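Local coordinates for PlaB phospholipase (Legionella pneumophila, PDB 6ZTI), which is an alpha/beta-hydrolase phospholipase linked to virulence, whose activity is controlled by tetramerization that NAD(H) mediates, at residues F345-D350 / Y358-T363; F415-Y420 / I457-R462; L434-S439 / H444-P449. One frame throughout, in Å; residues are numbered along the deposited sequence.

Contacts 1 and 2 are buried, while contact 3 lies at the surface. All three reach the same mixed, curled sheet. Contacts 1 and 2 each bring together strands that are not paired, facing each other through apolar side chains. They lie side by side, since strand 340-349 pairs with 452-463 and strand 358-364 with 412-419. Contact 1 also has a polar side, where the backbone of Leu-360 holds the adenine of thio-NAD. Contact 2 relies on methyl groups alone. Contact 3 is nested in the chain between the segments of contact 2. It joins the end of strand 429-439 to the following loop, largely through water.

Contact 1. Residues F345-D350 / Y358-T363; sequences FRLIDD and YDLYLT. With SND (thionicotinamide-adenine-dinucleotide), chain O.
Tyr-358 opens the second strand by laying one ring face against Leu-347. The methyl CD2 of Leu-347 sits over the rim of that face, 4.3 Å from Tyr-358 CD2. The ring CG of Tyr-358 lies between its backbone N and carbonyl carbon (chi1 61°), which turns the ring inward to Leu-347. Its hydroxyl is bonded beyond the contact, to Arg-388 O. The adenine lies close by: SND C2A is 3.6 Å from Tyr-358 CE2 and meets the ring obliquely.

Leu-360 is the centre of the contact. Leu-360 CD1 stands over the face of the Phe-345 ring, 3.6 Å from the centroid and 19° off the normal, a CH-pi contact. Leu-360 CD2 reaches Phe-345 CZ at 3.6 Å. Leu-360 CD1 also meets Leu-347 CD2 at 4.1 Å. The axes of strand segments 345-349 and 358-363 come no closer than 10.5 Å, too far for backbone pairing. They are facing strands of a curled mixed sheet, not hydrogen-bonded neighbours.

The backbone of Leu-360 reads the Watson-Crick edge of the adenine. Leu-360 N donates to SND N1A at 3.0 Å. Leu-360 O accepts from SND N6A at 2.8 Å in a nearly straight bond (174°). Arg-145 and Asn-209 of the second subunit bind the same nucleotide, which therefore bridges two chains of the tetramer, and Val-208 of that subunit packs on Asp-359 and Tyr-361. Further along, Leu-362 O accepts a hydrogen bond from N6A of another thio-NAD molecule.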
loop_
_atom_site.group_PDB
_atom_site.type_symbol
_atom_site.label_atom_id
_atom_site.label_comp_id
_atom_site.label_asym_id
_atom_site.label_seq_id
_atom_site.Cartn_x
_atom_site.Cartn_y
_atom_site.Cartn_z
ATOM N N PHE B 345 17.173 14.425 -10.501
ATOM C CA PHE B 345 16.318 14.541 -11.676
ATOM C C PHE B 345 14.877 14.745 -11.246
ATOM O O PHE B 345 14.378 14.072 -10.335
ATOM C CB PHE B 345 16.378 13.305 -12.582
ATOM C CG PHE B 345 17.725 13.043 -13.201
ATOM C CD1 PHE B 345 18.071 13.603 -14.410
ATOM C CD2 PHE B 345 18.613 12.177 -12.596
ATOM C CE1 PHE B 345 19.293 13.337 -14.973
ATOM C CE2 PHE B 345 19.837 11.917 -13.150
ATOM C CZ PHE B 345 20.177 12.488 -14.339
ATOM N N ARG B 346 14.217 15.679 -11.918
ATOM C CA ARG B 346 12.795 15.932 -11.774
ATOM C C ARG B 346 12.168 15.773 -13.145
ATOM O O ARG B 346 12.479 16.542 -14.061
ATOM C CB ARG B 346 12.544 17.328 -11.229
ATOM C CG ARG B 346 11.098 17.585 -10.931
ATOM C CD ARG B 346 10.842 19.049 -10.702
ATOM N NE ARG B 346 9.509 19.270 -10.163
ATOM C CZ ARG B 346 8.868 20.427 -10.233
ATOM N NH1 ARG B 346 9.443 21.472 -10.821
ATOM N NH2 ARG B 346 7.660 20.539 -9.703
ATOM N N LEU B 347 11.297 14.784 -13.280
ATOM C CA LEU B 347 10.655 14.446 -14.545
ATOM C C LEU B 347 9.195 14.868 -14.521
ATOM O O LEU B 347 8.397 14.321 -13.750
ATOM C CB LEU B 347 10.761 12.945 -14.803
ATOM C CG LEU B 347 11.306 12.428 -16.130
ATOM C CD1 LEU B 347 10.982 13.364 -17.289
ATOM C CD2 LEU B 347 12.804 12.183 -16.005
ATOM N N ILE B 348 8.832 15.792 -15.408
ATOM C CA ILE B 348 7.482 16.321 -15.496
ATOM C C ILE B 348 7.070 16.380 -16.961
ATOM O O ILE B 348 7.858 16.082 -17.867
ATOM C CB ILE B 348 7.364 17.715 -14.847
ATOM C CG1 ILE B 348 8.413 18.654 -15.440
ATOM C CG2 ILE B 348 7.558 17.616 -13.330
ATOM C CD1 ILE B 348 8.243 20.107 -15.019
ATOM N N ASP B 349 5.812 16.753 -17.190
ATOM C CA ASP B 349 5.312 17.032 -18.528
ATOM C C ASP B 349 4.675 18.405 -18.530
ATOM O O ASP B 349 4.575 19.069 -17.495
ATOM C CB ASP B 349 4.347 15.952 -19.032
ATOM C CG ASP B 349 2.959 15.999 -18.385
ATOM O OD1 ASP B 349 2.547 17.014 -17.770
ATOM O OD2 ASP B 349 2.259 14.969 -18.520
ATOM N N ASP B 350 4.255 18.832 -19.711
ATOM C CA ASP B 350 3.772 20.189 -19.920
ATOM C C ASP B 350 2.330 20.392 -19.478
ATOM O O ASP B 350 1.792 21.482 -19.696
ATOM C CB ASP B 350 3.911 20.580 -21.390
ATOM C CG ASP B 350 3.172 19.641 -22.333
ATOM O OD1 ASP B 350 2.976 18.456 -21.998
ATOM O OD2 ASP B 350 2.811 20.095 -23.436
ATOM N N TYR B 358 9.363 5.675 -16.394
ATOM C CA TYR B 358 10.387 6.150 -17.320
ATOM C C TYR B 358 11.690 5.405 -17.066
ATOM O O TYR B 358 11.946 4.914 -15.958
ATOM C CB TYR B 358 10.620 7.658 -17.168
ATOM C CG TYR B 358 11.082 7.984 -15.784
ATOM C CD1 TYR B 358 10.169 8.249 -14.780
ATOM C CD2 TYR B 358 12.433 7.974 -15.457
ATOM C CE1 TYR B 358 10.585 8.516 -13.488
ATOM C CE2 TYR B 358 12.858 8.237 -14.170
ATOM C CZ TYR B 358 11.929 8.508 -13.194
ATOM O OH TYR B 358 12.341 8.773 -11.917
ATOM N N ASP B 359 12.515 5.346 -18.112
ATOM C CA ASP B 359 13.907 4.916 -18.036
ATOM C C ASP B 359 14.803 6.112 -18.338
ATOM O O ASP B 359 14.610 6.788 -19.358
ATOM C CB ASP B 359 14.210 3.801 -19.043
ATOM C CG ASP B 359 13.499 2.498 -18.724
ATOM O OD1 ASP B 359 13.427 2.116 -17.536
ATOM O OD2 ASP B 359 13.031 1.846 -19.680
ATOM N N LEU B 360 15.788 6.354 -17.475
ATOM C CA LEU B 360 16.702 7.478 -17.606
ATOM C C LEU B 360 18.125 6.974 -17.781
ATOM O O LEU B 360 18.637 6.221 -16.942
ATOM C CB LEU B 360 16.614 8.395 -16.388
ATOM C CG LEU B 360 17.319 9.738 -16.525
ATOM C CD1 LEU B 360 16.611 10.762 -15.684
ATOM C CD2 LEU B 360 18.801 9.619 -16.119
ATOM N N TYR B 361 18.781 7.445 -18.834
ATOM C CA TYR B 361 20.104 6.981 -19.218
ATOM C C TYR B 361 21.081 8.135 -19.235
ATOM O O TYR B 361 20.785 9.194 -19.795
ATOM C CB TYR B 361 20.101 6.354 -20.605
ATOM C CG TYR B 361 19.209 5.169 -20.757
ATOM C CD1 TYR B 361 17.897 5.320 -21.166
ATOM C CD2 TYR B 361 19.681 3.890 -20.523
ATOM C CE1 TYR B 361 17.082 4.235 -21.320
ATOM C CE2 TYR B 361 18.869 2.799 -20.675
ATOM C CZ TYR B 361 17.573 2.979 -21.078
ATOM O OH TYR B 361 16.754 1.898 -21.221
ATOM N N LEU B 362 22.235 7.922 -18.626
ATOM C CA LEU B 362 23.431 8.662 -18.978
ATOM C C LEU B 362 23.994 8.110 -20.286
ATOM O O LEU B 362 23.904 6.913 -20.563
ATOM C CB LEU B 362 24.478 8.530 -17.872
ATOM C CG LEU B 362 24.287 9.259 -16.535
ATOM C CD1 LEU B 362 24.832 10.670 -16.584
ATOM C CD2 LEU B 362 22.848 9.287 -16.116
ATOM N N THR B 363 24.580 8.989 -21.096
ATOM C CA THR B 363 25.183 8.573 -22.350
ATOM C C THR B 363 26.549 9.229 -22.495
ATOM O O THR B 363 26.800 10.302 -21.942
ATOM C CB THR B 363 24.322 8.945 -23.537
ATOM O OG1 THR B 363 24.155 10.365 -23.566
ATOM C CG2 THR B 363 22.949 8.268 -23.452
HETATM P PA SND O . 16.863 0.554 -6.937
HETATM O O1A SND O . 16.968 0.908 -5.504
HETATM O O2A SND O . 18.179 0.517 -7.698
HETATM O O5B SND O . 15.879 1.548 -7.762
HETATM C C5B SND O . 14.681 2.008 -7.107
HETATM C C4B SND O . 13.688 2.490 -8.135
HETATM O O4B SND O . 14.283 3.539 -8.933
HETATM C C3B SND O . 13.201 1.432 -9.125
HETATM O O3B SND O . 11.818 1.617 -9.410
HETATM C C2B SND O . 14.076 1.695 -10.344
HETATM O O2B SND O . 13.486 1.271 -11.565
HETATM C C1B SND O . 14.153 3.214 -10.301
HETATM N N9A SND O . 15.298 3.759 -11.014
HETATM C C8A SND O . 16.613 3.676 -10.640
HETATM N N7A SND O . 17.456 4.120 -11.541
HETATM C C5A SND O . 16.635 4.528 -12.580
HETATM C C6A SND O . 16.916 5.037 -13.861
HETATM N N6A SND O . 18.153 5.313 -14.292
HETATM N N1A SND O . 15.873 5.275 -14.681
HETATM C C2A SND O . 14.635 5.059 -14.230
HETATM N N3A SND O . 14.246 4.599 -13.038
HETATM C C4A SND O . 15.303 4.330 -12.264
HETATM O O3 SND O . 16.188 -0.873 -7.103
HETATM P PN SND O . 15.616 -1.780 -8.290
HETATM O O1N SND O . 16.299 -1.419 -9.552
HETATM O O2N SND O . 14.139 -1.715 -8.232
HETATM O O5D SND O . 16.152 -3.193 -7.747
HETATM C C5D SND O . 15.356 -3.987 -6.837
HETATM C C4D SND O . 16.233 -4.729 -5.844
HETATM O O4D SND O . 17.291 -5.434 -6.540
HETATM C C3D SND O . 16.952 -3.871 -4.800
HETATM O O3D SND O . 17.157 -4.632 -3.605
HETATM C C2D SND O . 18.277 -3.573 -5.501
HETATM O O2D SND O . 19.310 -3.224 -4.591
HETATM C C1D SND O . 18.542 -4.929 -6.144
HETATM N N1N SND O . 19.407 -4.757 -7.386
HETATM C C2N SND O . 18.785 -4.436 -8.534
HETATM C C3N SND O . 19.506 -4.327 -9.704
HETATM C C7N SND O . 18.810 -4.079 -10.995
HETATM S S7N SND O . 19.135 -5.013 -12.331
HETATM N N7N SND O . 17.887 -3.138 -11.006
HETATM C C4N SND O . 20.879 -4.549 -9.664
HETATM C C5N SND O . 21.496 -4.860 -8.467
HETATM C C6N SND O . 20.739 -4.958 -7.324
#

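Contact 2. Residues F415-Y420 / I457-R462; sequences FRVKAY and IMLQRR
Val-417 and Ile-457 meet through branches set by their first torsions. In Val-417, CG1 is anti to the backbone N (chi1 176°), and CG2 is left anti to the carbonyl carbon. In Ile-457, CG1 takes that second position (chi1 -60°) and carries CD1 out to the facing strand. Val-417 CG2 and Ile-457 CD1 come within 3.7 Å, and the two side chains lie alongside, heading opposite ways.

Two residues on, Leu-459 reaches across with CD1. Leu-459 CD1 lies 3.5 Å from Ala-419 CB. The small alanine side chain lets it come close to the strand. Leu-459 CD1 also lies 4.4 Å from Val-417 CG1. The contact is wholly apolar, and its four residues are buried.

The two strand segments run in the same general sense, 44° apart, with axes 9.9 Å apart. That is too far for backbone pairing, so the side chains fill the space between facing strands. Strand 429-439 pairs with both strands and carries the curled sheet round from one to the other. Leu-347 of strand 340-349 touches Val-417 and Ile-457, and Leu-355 from a loop touches Ala-419 and Leu-459.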
loop_
_atom_site.group_PDB
_atom_site.type_symbol
_atom_site.label_atom_id
_atom_site.label_comp_id
_atom_site.label_asym_id
_atom_site.label_seq_id
_atom_site.Cartn_x
_atom_site.Cartn_y
_atom_site.Cartn_z
ATOM N N PHE B 415 22.120 12.875 -21.612
ATOM C CA PHE B 415 20.989 12.187 -21.008
ATOM C C PHE B 415 20.058 11.679 -22.097
ATOM O O PHE B 415 19.872 12.328 -23.127
ATOM C CB PHE B 415 20.152 13.099 -20.105
ATOM C CG PHE B 415 20.913 13.756 -19.018
ATOM C CD1 PHE B 415 21.768 13.034 -18.223
ATOM C CD2 PHE B 415 20.740 15.101 -18.766
ATOM C CE1 PHE B 415 22.454 13.640 -17.205
ATOM C CE2 PHE B 415 21.436 15.716 -17.743
ATOM C CZ PHE B 415 22.294 14.984 -16.971
ATOM N N ARG B 416 19.434 10.538 -21.839
ATOM C CA ARG B 416 18.314 10.072 -22.636
ATOM C C ARG B 416 17.213 9.644 -21.675
ATOM O O ARG B 416 17.470 8.904 -20.714
ATOM C CB ARG B 416 18.721 8.930 -23.567
ATOM C CG ARG B 416 17.549 8.232 -24.196
ATOM C CD ARG B 416 17.965 7.211 -25.277
ATOM N NE ARG B 416 18.078 7.825 -26.606
ATOM C CZ ARG B 416 17.916 7.184 -27.766
ATOM N NH1 ARG B 416 17.621 5.887 -27.789
ATOM N NH2 ARG B 416 18.028 7.850 -28.915
ATOM N N VAL B 417 16.004 10.139 -21.912
ATOM C CA VAL B 417 14.846 9.849 -21.080
ATOM C C VAL B 417 13.798 9.206 -21.968
ATOM O O VAL B 417 13.377 9.795 -22.972
ATOM C CB VAL B 417 14.272 11.102 -20.410
ATOM C CG1 VAL B 417 13.020 10.730 -19.634
ATOM C CG2 VAL B 417 15.289 11.728 -19.508
ATOM N N LYS B 418 13.387 8.005 -21.598
ATOM C CA LYS B 418 12.311 7.278 -22.256
ATOM C C LYS B 418 11.162 7.187 -21.258
ATOM O O LYS B 418 11.261 6.460 -20.266
ATOM C CB LYS B 418 12.802 5.896 -22.685
ATOM C CG LYS B 418 11.826 5.063 -23.506
ATOM C CD LYS B 418 12.427 3.689 -23.784
ATOM C CE LYS B 418 11.439 2.760 -24.471
ATOM N NZ LYS B 418 11.645 1.327 -24.106
ATOM N N ALA B 419 10.087 7.933 -21.503
ATOM C CA ALA B 419 8.914 7.884 -20.642
ATOM C C ALA B 419 7.874 6.982 -21.295
ATOM O O ALA B 419 7.884 6.779 -22.512
ATOM C CB ALA B 419 8.349 9.277 -20.391
ATOM N N TYR B 420 7.002 6.408 -20.470
ATOM C CA TYR B 420 5.992 5.480 -20.957
ATOM C C TYR B 420 4.607 6.001 -20.612
ATOM O O TYR B 420 4.438 6.685 -19.598
ATOM C CB TYR B 420 6.169 4.074 -20.358
ATOM C CG TYR B 420 7.532 3.505 -20.632
ATOM C CD1 TYR B 420 7.777 2.751 -21.767
ATOM C CD2 TYR B 420 8.591 3.756 -19.771
ATOM C CE1 TYR B 420 9.034 2.259 -22.025
ATOM C CE2 TYR B 420 9.835 3.273 -20.023
ATOM C CZ TYR B 420 10.059 2.525 -21.143
ATOM O OH TYR B 420 11.324 2.055 -21.372
ATOM N N ILE B 457 13.464 17.922 -16.259
ATOM C CA ILE B 457 13.179 17.538 -17.639
ATOM C C ILE B 457 11.666 17.569 -17.833
ATOM O O ILE B 457 10.930 16.843 -17.153
ATOM C CB ILE B 457 13.766 16.161 -17.979
ATOM C CG1 ILE B 457 15.294 16.168 -17.810
ATOM C CG2 ILE B 457 13.377 15.776 -19.404
ATOM C CD1 ILE B 457 15.879 14.844 -17.604
ATOM N N MET B 458 11.200 18.426 -18.740
ATOM C CA MET B 458 9.781 18.543 -19.065
ATOM C C MET B 458 9.535 17.984 -20.465
ATOM O O MET B 458 10.000 18.556 -21.459
ATOM C CB MET B 458 9.317 19.995 -18.989
ATOM C CG MET B 458 7.806 20.149 -19.211
ATOM S SD MET B 458 7.270 21.818 -19.593
ATOM C CE MET B 458 7.201 22.535 -17.958
ATOM N N LEU B 459 8.776 16.891 -20.542
ATOM C CA LEU B 459 8.387 16.278 -21.807
ATOM C C LEU B 459 7.036 16.801 -22.274
ATOM O O LEU B 459 6.206 17.233 -21.471
ATOM C CB LEU B 459 8.314 14.755 -21.663
ATOM C CG LEU B 459 9.559 14.021 -21.162
ATOM C CD1 LEU B 459 9.361 12.540 -21.253
ATOM C CD2 LEU B 459 10.774 14.430 -21.965
ATOM N N GLN B 460 6.821 16.747 -23.588
ATOM C CA GLN B 460 5.538 17.119 -24.169
ATOM C C GLN B 460 4.597 15.923 -24.103
ATOM O O GLN B 460 4.953 14.817 -24.523
ATOM C CB GLN B 460 5.696 17.564 -25.621
ATOM C CG GLN B 460 6.298 18.942 -25.811
ATOM C CD GLN B 460 6.391 19.326 -27.272
ATOM O OE1 GLN B 460 6.680 18.487 -28.128
ATOM N NE2 GLN B 460 6.137 20.594 -27.569
ATOM N N ARG B 461 3.409 16.140 -23.562
ATOM C CA ARG B 461 2.382 15.107 -23.546
ATOM C C ARG B 461 1.694 15.118 -24.907
ATOM O O ARG B 461 1.071 16.111 -25.296
ATOM C CB ARG B 461 1.408 15.348 -22.403
ATOM C CG ARG B 461 0.379 14.239 -22.222
ATOM C CD ARG B 461 -0.468 14.497 -21.003
ATOM N NE ARG B 461 -1.561 13.541 -20.860
ATOM C CZ ARG B 461 -1.437 12.336 -20.307
ATOM N NH1 ARG B 461 -0.267 11.909 -19.857
ATOM N NH2 ARG B 461 -2.494 11.548 -20.209
ATOM N N ARG B 462 1.860 14.041 -25.660
ATOM C CA ARG B 462 1.275 13.930 -26.987
ATOM C C ARG B 462 -0.056 13.205 -26.866
ATOM O O ARG B 462 -0.130 12.148 -26.238
ATOM C CB ARG B 462 2.220 13.174 -27.916
ATOM C CG ARG B 462 3.628 13.778 -27.984
ATOM C CD ARG B 462 4.549 12.936 -28.841
ATOM N NE ARG B 462 4.099 12.860 -30.230
ATOM C CZ ARG B 462 4.468 13.706 -31.188
ATOM N NH1 ARG B 462 5.297 14.711 -30.921
ATOM N NH2 ARG B 462 4.005 13.547 -32.418
#

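Contact 3. Residues L434-S439 / H444-P449; sequences LDFHSS and HKILHP
This is a mostly water-mediated surface contact. Waters link Ser-438 and Ser-439 to Ile-446 N and His-444 O, and Lys-445 and Phe-436 add direct packing. It sits where strand 429-439 ends and the chain turns into the loop before strand 452-463, its antiparallel partner. The two strands and this loop make a beta-hairpin with a long connection.

Water 1 is the main link. It lies 2.8 Å from Ser-438 OG. It donates to Ser-439 O at a short 2.5 Å. It accepts from Ile-446 N at 3.1 Å. Ser-438 OG is anti to its backbone N (chi1 -167°), which turns it to the loop and the water. A second water joins Ser-438 OG to His-444 O, the latter by a weak bond. Ser-439 OG is hydrogen-bonded to Ala-441 N.

Direct packing is modest. Lys-445 CB lies 3.5 Å from Ser-439 O, while the rest of the lysine bends away at its last two torsions and its NZ makes a weak bond to Leu-447 O. Ile-446 is the buried residue of the contact. Ile-446 CG2 approaches the edge of the Phe-436 ring, near the ring plane, 4.4 Å from Phe-436 CE2. Ile-446 CG2 is also 4.2 Å from Ser-438 OG. Leu-233 of strand 231-238 touches both Phe-436 and Ile-446, so this apolar corner continues into the sheet.

The loop is therefore tied to the strand end in two ways. Water 1 satisfies Ile-446 N and Ser-439 O together, so an ordered water joins the polar backbone of loop and strand end, while the apolar side chain of Ile-446 packs inward.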
loop_
_atom_site.group_PDB
_atom_site.type_symbol
_atom_site.label_atom_id
_atom_site.label_comp_id
_atom_site.label_asym_id
_atom_site.label_seq_id
_atom_site.Cartn_x
_atom_site.Cartn_y
_atom_site.Cartn_z
ATOM N N LEU B 434 13.419 11.818 -25.182
ATOM C CA LEU B 434 14.217 13.039 -25.157
ATOM C C LEU B 434 15.689 12.670 -25.058
ATOM O O LEU B 434 16.059 11.800 -24.267
ATOM C CB LEU B 434 13.818 13.945 -23.996
ATOM C CG LEU B 434 14.612 15.235 -23.835
ATOM C CD1 LEU B 434 13.730 16.329 -23.283
ATOM C CD2 LEU B 434 15.803 15.052 -22.942
ATOM N N ASP B 435 16.516 13.337 -25.871
ATOM C CA ASP B 435 17.966 13.190 -25.876
ATOM C C ASP B 435 18.587 14.552 -25.643
ATOM O O ASP B 435 18.228 15.518 -26.317
ATOM C CB ASP B 435 18.465 12.652 -27.210
ATOM C CG ASP B 435 18.133 11.217 -27.412
ATOM O OD1 ASP B 435 18.350 10.431 -26.470
ATOM O OD2 ASP B 435 17.663 10.874 -28.516
ATOM N N PHE B 436 19.507 14.632 -24.698
ATOM C CA PHE B 436 20.249 15.848 -24.438
ATOM C C PHE B 436 21.728 15.543 -24.597
ATOM O O PHE B 436 22.238 14.593 -23.992
ATOM C CB PHE B 436 19.932 16.382 -23.051
ATOM C CG PHE B 436 20.823 17.507 -22.612
ATOM C CD1 PHE B 436 20.795 18.725 -23.262
ATOM C CD2 PHE B 436 21.668 17.351 -21.529
ATOM C CE1 PHE B 436 21.606 19.763 -22.846
ATOM C CE2 PHE B 436 22.473 18.380 -21.121
ATOM C CZ PHE B 436 22.439 19.586 -21.783
ATOM N N HIS B 437 22.408 16.331 -25.423
ATOM C CA HIS B 437 23.824 16.140 -25.699
ATOM C C HIS B 437 24.603 17.297 -25.098
ATOM O O HIS B 437 24.315 18.465 -25.390
ATOM C CB HIS B 437 24.079 16.033 -27.201
ATOM C CG HIS B 437 23.520 14.790 -27.809
ATOM N ND1 HIS B 437 23.421 14.605 -29.170
ATOM C CD2 HIS B 437 23.028 13.665 -27.239
ATOM C CE1 HIS B 437 22.883 13.422 -29.414
ATOM N NE2 HIS B 437 22.641 12.829 -28.259
ATOM N N SER B 438 25.581 16.970 -24.259
ATOM C CA SER B 438 26.411 17.974 -23.626
ATOM C C SER B 438 27.861 17.517 -23.684
ATOM O O SER B 438 28.215 16.589 -24.419
ATOM C CB SER B 438 25.952 18.219 -22.187
ATOM O OG SER B 438 26.559 19.391 -21.707
ATOM N N SER B 439 28.696 18.179 -22.884
ATOM C CA SER B 439 30.132 17.951 -22.868
ATOM C C SER B 439 30.644 18.150 -21.448
ATOM O O SER B 439 30.103 18.957 -20.689
ATOM C CB SER B 439 30.850 18.902 -23.830
ATOM O OG SER B 439 32.254 18.680 -23.837
ATOM N N HIS B 444 30.801 25.187 -19.810
ATOM C CA HIS B 444 29.351 25.105 -19.689
ATOM C C HIS B 444 28.883 23.721 -19.239
ATOM O O HIS B 444 27.755 23.316 -19.555
ATOM C CB HIS B 444 28.691 25.473 -21.022
ATOM C CG HIS B 444 29.238 26.716 -21.658
ATOM N ND1 HIS B 444 30.132 27.554 -21.024
ATOM C CD2 HIS B 444 29.015 27.263 -22.877
ATOM C CE1 HIS B 444 30.436 28.560 -21.825
ATOM N NE2 HIS B 444 29.771 28.408 -22.956
ATOM N N LYS B 445 29.718 22.982 -18.510
ATOM C CA LYS B 445 29.399 21.604 -18.163
ATOM C C LYS B 445 28.388 21.547 -17.022
ATOM O O LYS B 445 28.285 22.464 -16.204
ATOM C CB LYS B 445 30.668 20.846 -17.787
ATOM C CG LYS B 445 31.483 21.470 -16.683
ATOM C CD LYS B 445 32.919 20.951 -16.726
ATOM C CE LYS B 445 33.259 20.131 -15.501
ATOM N NZ LYS B 445 33.328 20.970 -14.262
ATOM N N ILE B 446 27.634 20.444 -16.973
ATOM C CA ILE B 446 26.579 20.297 -15.980
ATOM C C ILE B 446 27.034 19.616 -14.693
ATOM O O ILE B 446 26.300 19.664 -13.691
ATOM C CB ILE B 446 25.401 19.515 -16.588
ATOM C CG1 ILE B 446 25.781 18.053 -16.831
ATOM C CG2 ILE B 446 24.971 20.158 -17.900
ATOM C CD1 ILE B 446 24.656 17.234 -17.402
ATOM N N LEU B 447 28.204 18.976 -14.688
ATOM C CA LEU B 447 28.749 18.313 -13.513
ATOM C C LEU B 447 29.976 19.056 -13.016
ATOM O O LEU B 447 30.835 19.455 -13.809
ATOM C CB LEU B 447 29.176 16.873 -13.795
ATOM C CG LEU B 447 28.134 15.859 -14.196
ATOM C CD1 LEU B 447 28.840 14.538 -14.382
ATOM C CD2 LEU B 447 27.040 15.764 -13.160
ATOM N N HIS B 448 30.061 19.205 -11.699
ATOM C CA HIS B 448 31.217 19.767 -11.036
ATOM C C HIS B 448 31.519 18.910 -9.818
ATOM O O HIS B 448 30.591 18.398 -9.172
ATOM C CB HIS B 448 30.981 21.208 -10.591
ATOM C CG HIS B 448 30.598 22.120 -11.705
ATOM N ND1 HIS B 448 31.530 22.774 -12.480
ATOM C CD2 HIS B 448 29.385 22.483 -12.183
ATOM C CE1 HIS B 448 30.909 23.503 -13.389
ATOM N NE2 HIS B 448 29.606 23.349 -13.226
ATOM N N PRO B 449 32.789 18.734 -9.481
ATOM C CA PRO B 449 33.113 17.995 -8.265
ATOM C C PRO B 449 32.581 18.719 -7.044
ATOM O O PRO B 449 32.560 19.946 -6.994
ATOM C CB PRO B 449 34.641 17.937 -8.279
ATOM C CG PRO B 449 35.059 19.132 -9.125
ATOM C CD PRO B 449 33.993 19.254 -10.160
HETATM O O HOH W 1 28.010 18.540 -19.440
HETATM O O HOH W 2 25.222 22.309 -21.627
#